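Local coordinates for uncharacterized NTF2-like protein (Cytophaga hutchinsonii ATCC 33406, PDB 3F14) that is of unknown function but adopts the NTF2-like fold of the SnoaL-like family, whose cone-shaped pocket probably accommodates a small ligand, at residues Phe90-Ile96 with Thr108-Ile112. Numbering follows the deposited sequence.
Sequences FVSYCDI and TSYCI
Segments F90-I96 and T108-I112 run antiparallel as extended strands, the second through C111; their axes approach to 4.7 Å, with 166° between N-to-C directions. C94 faces Y110 and I96 faces T108 as hydrogen-bonded pairs: C94 N to Y110 O 2.9 Å, Y110 N to C94 O 2.9 Å, I96 N to T108 O 2.8 Å, T108 N to I96 O 2.9 Å. The same register carries S92 N to I112 O at 2.8 Å and I112 N to S92 O at 2.9 Å, and one water joins F90 O to the terminal I112 OXT. Y93/C111 and D95/S109 are the non-hydrogen-bonded pairs. On their face, D95 and S109, both m, bring S109 OG to D95 OD1 at 2.7 Å; D95 OD2 hydrogen-bonds S14, OD1 a Tris probably from the crystallisation liquor, and Y93 OH N63. On the other face, I96 CD1 packs 3.9 Å from Y110 CE1, and Y110 OH hydrogen-bonds E76 of the second subunit. This is the C-terminal beta hairpin of an NTF2-like fold, its I96/T108/Y110 face meeting the dimer partner and D95 beside a probable pocket.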
loop_
_atom_site.group_PDB
_atom_site.type_symbol
_atom_site.label_atom_id
_atom_site.label_comp_id
_atom_site.label_asym_id
_atom_site.label_seq_id
_atom_site.Cartn_x
_atom_site.Cartn_y
_atom_site.Cartn_z
ATOM N N PHE A 90 10.289 13.874 1.434
ATOM C CA PHE A 90 10.056 12.604 0.769
ATOM C C PHE A 90 8.637 12.137 1.018
ATOM O O PHE A 90 8.193 12.165 2.170
ATOM C CB PHE A 90 11.048 11.487 1.198
ATOM C CG PHE A 90 12.454 11.654 0.640
ATOM C CD1 PHE A 90 12.873 11.015 -0.532
ATOM C CD2 PHE A 90 13.362 12.448 1.316
ATOM C CE1 PHE A 90 14.178 11.194 -0.998
ATOM C CE2 PHE A 90 14.656 12.623 0.844
ATOM C CZ PHE A 90 15.061 12.002 -0.308
ATOM N N VAL A 91 7.931 11.752 -0.032
ATOM C CA VAL A 91 6.631 11.091 0.086
ATOM C C VAL A 91 6.890 9.610 -0.188
ATOM O O VAL A 91 7.449 9.271 -1.235
ATOM C CB VAL A 91 5.629 11.615 -0.917
ATOM C CG1 VAL A 91 4.401 10.640 -1.074
ATOM C CG2 VAL A 91 5.197 13.033 -0.540
ATOM N N SER A 92 6.462 8.735 0.726
ATOM C CA SER A 92 6.519 7.314 0.556
ATOM C C SER A 92 5.198 6.880 -0.063
ATOM O O SER A 92 4.130 7.243 0.465
ATOM C CB SER A 92 6.696 6.622 1.910
ATOM O OG SER A 92 7.996 6.887 2.457
ATOM N N TYR A 93 5.253 6.133 -1.151
ATOM C CA TYR A 93 4.044 5.695 -1.832
ATOM C C TYR A 93 3.939 4.195 -2.025
ATOM O O TYR A 93 4.922 3.475 -2.143
ATOM C CB TYR A 93 3.864 6.416 -3.220
ATOM C CG TYR A 93 4.994 6.240 -4.198
ATOM C CD1 TYR A 93 5.124 5.093 -5.002
ATOM C CD2 TYR A 93 5.929 7.249 -4.372
ATOM C CE1 TYR A 93 6.178 4.961 -5.886
ATOM C CE2 TYR A 93 6.941 7.140 -5.298
ATOM C CZ TYR A 93 7.086 6.005 -6.050
ATOM O OH TYR A 93 8.161 5.930 -6.934
ATOM N N CYS A 94 2.694 3.752 -2.042
ATOM C CA CYS A 94 2.339 2.400 -2.407
ATOM C C CYS A 94 1.210 2.522 -3.448
ATOM O O CYS A 94 0.137 3.014 -3.133
ATOM C CB CYS A 94 1.877 1.605 -1.187
ATOM S SG CYS A 94 1.351 -0.080 -1.631
ATOM N N ASP A 95 1.492 2.075 -4.672
ATOM C CA ASP A 95 0.561 2.115 -5.803
ATOM C C ASP A 95 0.115 0.716 -6.130
ATOM O O ASP A 95 0.934 -0.176 -6.375
ATOM C CB ASP A 95 1.201 2.743 -7.028
ATOM C CG ASP A 95 1.626 4.184 -6.823
ATOM O OD1 ASP A 95 0.945 4.960 -6.125
ATOM O OD2 ASP A 95 2.705 4.604 -7.411
ATOM N N ILE A 96 -1.205 0.518 -6.195
ATOM C CA ILE A 96 -1.809 -0.791 -6.447
ATOM C C ILE A 96 -2.579 -0.737 -7.771
ATOM O O ILE A 96 -3.468 0.113 -7.935
ATOM C CB ILE A 96 -2.783 -1.183 -5.312
ATOM C CG1 ILE A 96 -2.064 -1.176 -3.980
ATOM C CG2 ILE A 96 -3.461 -2.535 -5.606
ATOM C CD1 ILE A 96 -2.972 -1.445 -2.745
ATOM N N THR A 108 -4.801 2.508 -7.153
ATOM C CA THR A 108 -5.049 2.997 -5.791
ATOM C C THR A 108 -3.714 3.429 -5.198
ATOM O O THR A 108 -2.788 2.607 -5.169
ATOM C CB THR A 108 -5.692 1.905 -4.935
ATOM O OG1 THR A 108 -6.875 1.390 -5.576
ATOM C CG2 THR A 108 -6.079 2.481 -3.537
ATOM N N SER A 109 -3.584 4.685 -4.776
ATOM C CA SER A 109 -2.288 5.173 -4.280
ATOM C C SER A 109 -2.399 5.643 -2.836
ATOM O O SER A 109 -3.231 6.492 -2.507
ATOM C CB SER A 109 -1.790 6.303 -5.145
ATOM O OG SER A 109 -1.557 5.922 -6.506
ATOM N N TYR A 110 -1.515 5.085 -2.002
ATOM C CA TYR A 110 -1.318 5.516 -0.610
ATOM C C TYR A 110 -0.050 6.317 -0.572
ATOM O O TYR A 110 1.022 5.781 -0.820
ATOM C CB TYR A 110 -1.190 4.293 0.317
ATOM C CG TYR A 110 -2.398 3.412 0.359
ATOM C CD1 TYR A 110 -2.721 2.535 -0.674
ATOM C CD2 TYR A 110 -3.215 3.377 1.493
ATOM C CE1 TYR A 110 -3.879 1.732 -0.622
ATOM C CE2 TYR A 110 -4.335 2.611 1.541
ATOM C CZ TYR A 110 -4.714 1.747 0.474
ATOM O OH TYR A 110 -5.842 0.974 0.562
ATOM N N CYS A 111 -0.135 7.598 -0.207
ATOM C CA CYS A 111 0.998 8.520 -0.268
ATOM C C CYS A 111 1.119 9.197 1.068
ATOM O O CYS A 111 0.173 9.831 1.530
ATOM C CB CYS A 111 0.792 9.583 -1.358
ATOM S SG CYS A 111 0.431 8.937 -3.002
ATOM N N ILE A 112 2.264 9.056 1.685
ATOM C CA ILE A 112 2.544 9.574 3.034
ATOM C C ILE A 112 3.774 10.452 3.020
ATOM O O ILE A 112 4.863 9.959 2.733
ATOM C CB ILE A 112 2.705 8.404 4.044
ATOM C CG1 ILE A 112 1.385 7.650 4.133
ATOM C CG2 ILE A 112 3.116 8.884 5.450
ATOM C CD1 ILE A 112 1.420 6.325 4.913
ATOM O OXT ILE A 112 3.661 11.607 3.463
HETATM O O HOH W 1 6.100 12.824 3.508
#